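Local coordinates for glycosyl hydrolase family 2, TIM barrel domain protein (Faecalibacterium prausnitzii A2-165, PDB 6ED2) that probably hydrolyses beta-glucuronides as a gut bacterial beta-glucuronidase of glycosyl hydrolase family 2, at residues V314-E323 with A349-A360. Residues are numbered along the deposited sequence; the frame is centred on the assembly and turned at random.
Sequences VYLRGFGRHE and ANCFRTSHYPYA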
# COMPACT_ATOMS: atom_id res chain seq x y z
N VAL A 314 5.92 9.02 38.94
CA VAL A 314 6.13 8.78 37.51
C VAL A 314 4.78 8.58 36.85
O VAL A 314 3.98 7.75 37.30
CB VAL A 314 7.01 7.54 37.24
CG1 VAL A 314 7.13 7.32 35.73
CG2 VAL A 314 8.38 7.72 37.84
N TYR A 315 4.52 9.33 35.79
CA TYR A 315 3.35 9.12 34.95
C TYR A 315 3.72 8.10 33.88
O TYR A 315 4.60 8.36 33.05
CB TYR A 315 2.86 10.44 34.34
CG TYR A 315 1.63 10.26 33.50
CD1 TYR A 315 0.35 10.32 34.06
CD2 TYR A 315 1.73 9.99 32.13
CE1 TYR A 315 -0.80 10.12 33.28
CE2 TYR A 315 0.59 9.79 31.35
CZ TYR A 315 -0.67 9.86 31.92
OH TYR A 315 -1.78 9.67 31.13
N LEU A 316 3.08 6.94 33.91
CA LEU A 316 3.45 5.84 33.03
C LEU A 316 2.95 6.13 31.61
O LEU A 316 1.80 6.55 31.42
CB LEU A 316 2.86 4.52 33.54
CG LEU A 316 3.02 4.13 35.02
CD1 LEU A 316 2.39 2.76 35.34
CD2 LEU A 316 4.48 4.13 35.47
N ARG A 317 3.82 5.92 30.63
CA ARG A 317 3.46 6.07 29.22
C ARG A 317 4.20 4.99 28.43
O ARG A 317 5.39 4.76 28.66
CB ARG A 317 3.80 7.47 28.67
CG ARG A 317 5.30 7.75 28.57
CD ARG A 317 5.61 9.22 28.78
NE ARG A 317 5.43 9.59 30.18
CZ ARG A 317 5.68 10.79 30.68
NH1 ARG A 317 6.13 11.77 29.89
NH2 ARG A 317 5.49 11.03 31.97
N GLY A 318 3.49 4.33 27.53
CA GLY A 318 4.09 3.26 26.77
C GLY A 318 3.07 2.34 26.14
O GLY A 318 2.06 2.81 25.60
N PHE A 319 3.30 1.03 26.22
CA PHE A 319 2.60 0.12 25.33
C PHE A 319 2.16 -1.14 26.05
O PHE A 319 2.80 -1.60 27.00
CB PHE A 319 3.49 -0.31 24.14
CG PHE A 319 4.07 0.83 23.38
CD1 PHE A 319 3.34 1.44 22.36
CD2 PHE A 319 5.35 1.29 23.67
CE1 PHE A 319 3.88 2.50 21.64
CE2 PHE A 319 5.91 2.37 22.97
CZ PHE A 319 5.17 2.98 21.96
N GLY A 320 1.07 -1.71 25.55
CA GLY A 320 0.95 -3.15 25.54
C GLY A 320 1.72 -3.69 24.34
O GLY A 320 1.63 -3.17 23.23
N ARG A 321 2.48 -4.75 24.57
CA ARG A 321 3.33 -5.34 23.56
C ARG A 321 2.84 -6.74 23.19
O ARG A 321 1.77 -7.20 23.62
CB ARG A 321 4.77 -5.38 24.07
CG ARG A 321 5.44 -4.00 24.14
CD ARG A 321 6.91 -4.13 24.52
NE ARG A 321 7.56 -5.02 23.57
CZ ARG A 321 8.14 -4.61 22.44
NH1 ARG A 321 8.18 -3.31 22.16
NH2 ARG A 321 8.65 -5.49 21.60
N HIS A 322 3.63 -7.40 22.36
CA HIS A 322 3.50 -8.82 22.09
C HIS A 322 4.89 -9.34 21.77
O HIS A 322 5.76 -8.59 21.31
CB HIS A 322 2.53 -9.12 20.93
CG HIS A 322 1.17 -9.60 21.37
ND1 HIS A 322 0.98 -10.73 22.14
CD2 HIS A 322 -0.07 -9.09 21.15
CE1 HIS A 322 -0.31 -10.89 22.38
NE2 HIS A 322 -0.97 -9.90 21.79
N GLU A 323 5.11 -10.62 22.03
CA GLU A 323 6.27 -11.30 21.46
C GLU A 323 5.80 -11.80 20.10
O GLU A 323 5.19 -12.86 19.97
CB GLU A 323 6.76 -12.42 22.37
CG GLU A 323 7.52 -11.92 23.59
CD GLU A 323 8.07 -13.08 24.41
OE1 GLU A 323 7.26 -13.95 24.84
OE2 GLU A 323 9.31 -13.14 24.62
N ALA A 349 8.45 6.51 25.44
CA ALA A 349 7.83 5.58 26.37
C ALA A 349 8.73 5.38 27.59
O ALA A 349 9.96 5.44 27.50
CB ALA A 349 7.54 4.25 25.67
N ASN A 350 8.12 5.13 28.75
CA ASN A 350 8.90 4.70 29.90
C ASN A 350 8.40 3.38 30.47
O ASN A 350 8.91 2.92 31.50
CB ASN A 350 8.93 5.78 30.99
CG ASN A 350 7.53 6.11 31.55
OD1 ASN A 350 6.61 5.30 31.48
ND2 ASN A 350 7.39 7.31 32.10
N CYS A 351 7.46 2.72 29.81
CA CYS A 351 6.77 1.61 30.46
C CYS A 351 6.12 0.71 29.42
O CYS A 351 5.62 1.20 28.41
CB CYS A 351 5.70 2.14 31.44
SG CYS A 351 4.79 0.83 32.31
N PHE A 352 6.10 -0.59 29.69
CA PHE A 352 5.23 -1.47 28.91
C PHE A 352 4.74 -2.63 29.76
O PHE A 352 5.34 -2.98 30.78
CB PHE A 352 5.90 -2.01 27.63
CG PHE A 352 7.16 -2.82 27.87
CD1 PHE A 352 7.10 -4.19 28.09
CD2 PHE A 352 8.41 -2.21 27.83
CE1 PHE A 352 8.27 -4.93 28.28
CE2 PHE A 352 9.58 -2.95 28.02
CZ PHE A 352 9.50 -4.31 28.26
N ARG A 353 3.65 -3.24 29.31
CA ARG A 353 3.05 -4.40 29.94
C ARG A 353 3.35 -5.62 29.09
O ARG A 353 3.31 -5.54 27.86
CB ARG A 353 1.53 -4.20 30.09
CG ARG A 353 0.74 -5.44 30.54
CD ARG A 353 -0.76 -5.14 30.80
NE ARG A 353 -1.44 -4.65 29.59
CZ ARG A 353 -2.38 -5.33 28.95
NH1 ARG A 353 -2.77 -6.51 29.39
NH2 ARG A 353 -2.95 -4.81 27.86
N THR A 354 3.67 -6.75 29.74
CA THR A 354 3.97 -7.97 28.98
C THR A 354 2.68 -8.71 28.64
O THR A 354 2.43 -9.85 29.05
CB THR A 354 4.95 -8.87 29.74
OG1 THR A 354 4.27 -9.59 30.78
CG2 THR A 354 6.11 -8.07 30.31
N SER A 355 1.84 -8.03 27.89
CA SER A 355 0.61 -8.64 27.40
C SER A 355 0.97 -9.72 26.39
O SER A 355 1.81 -9.48 25.52
CB SER A 355 -0.27 -7.58 26.76
OG SER A 355 0.53 -6.64 26.06
N HIS A 356 0.36 -10.90 26.49
CA HIS A 356 -0.50 -11.34 27.60
C HIS A 356 0.09 -12.59 28.25
O HIS A 356 -0.60 -13.59 28.45
CB HIS A 356 -1.91 -11.68 27.11
CG HIS A 356 -2.65 -10.52 26.54
ND1 HIS A 356 -2.93 -9.38 27.27
CD2 HIS A 356 -3.20 -10.33 25.32
CE1 HIS A 356 -3.60 -8.53 26.51
NE2 HIS A 356 -3.78 -9.08 25.33
N TYR A 357 1.39 -12.55 28.52
CA TYR A 357 2.16 -13.69 28.99
C TYR A 357 3.53 -13.17 29.39
O TYR A 357 3.94 -12.10 28.92
CB TYR A 357 2.29 -14.78 27.91
CG TYR A 357 2.48 -14.17 26.54
CD1 TYR A 357 3.74 -13.76 26.10
CD2 TYR A 357 1.39 -13.94 25.70
CE1 TYR A 357 3.90 -13.16 24.87
CE2 TYR A 357 1.55 -13.36 24.46
CZ TYR A 357 2.80 -12.96 24.06
OH TYR A 357 2.95 -12.36 22.85
N PRO A 358 4.22 -13.85 30.29
CA PRO A 358 5.58 -13.43 30.61
C PRO A 358 6.45 -13.53 29.36
O PRO A 358 6.28 -14.44 28.53
CB PRO A 358 6.02 -14.40 31.71
CG PRO A 358 4.77 -15.00 32.21
CD PRO A 358 3.82 -15.04 31.06
N TYR A 359 7.35 -12.57 29.20
CA TYR A 359 8.18 -12.53 28.01
C TYR A 359 9.49 -13.28 28.26
O TYR A 359 9.79 -13.68 29.39
CB TYR A 359 8.48 -11.07 27.62
CG TYR A 359 7.30 -10.31 27.04
CD1 TYR A 359 6.12 -10.95 26.71
CD2 TYR A 359 7.40 -8.94 26.80
CE1 TYR A 359 5.04 -10.25 26.17
CE2 TYR A 359 6.34 -8.23 26.26
CZ TYR A 359 5.17 -8.88 25.94
OH TYR A 359 4.12 -8.17 25.40
N ALA A 360 10.28 -13.46 27.19
CA ALA A 360 11.63 -13.99 27.35
C ALA A 360 12.42 -13.12 28.31
O ALA A 360 12.32 -11.90 28.29
CB ALA A 360 12.35 -14.05 26.00
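Parallel strand pairing joins 316-320 to 351-353 in the wall of the TIM barrel, and past the strand ends side chains bind the two following loops together. Phe319 N reaches Cys351 O and Phe319 O takes Arg353 N (3.0 Å); Gly318 CA lies 3.0 Å from Cys351 O in a nearly straight CA-H...O contact. Before the pairing begins, the Asn350 amide lies along the other backbone: ND2 gives an almost straight bond (172°) to Tyr315 O, while OD1 receives Arg317 N from above its carbonyl plane. Arg317 adds NE and NH2 to Tyr315 O, so three N-H groups grip this one buried oxygen; its NH1 bonds to Trp619 O and Leu622 O. Strand 312-320, helix 334-347 and strand 351-353 form a beta-alpha-beta crossover of the barrel; Phe319 and Phe352 turn to the helix side, Arg353 to the other, where it salt-bridges Glu377 and Glu535. Arg321 CD rests over one face of the Phe352 ring, 3.9 Å from its centroid, before the guanidinium meets Asp340. Beyond the strands, Ser355 OG donates to Arg321 O (2.8 Å) just ahead of a cis peptide to His356. Tyr357 OH sits between His322 ND1 (2.7 Å) and Glu323 N. Glu323 lays CG over the Tyr359 face opposite Thr354 CB, and a straight run from CB to CD (chi2 -176°) carries OE2 to Ala360 N (2.8 Å); OE1 salt-bridges Arg198.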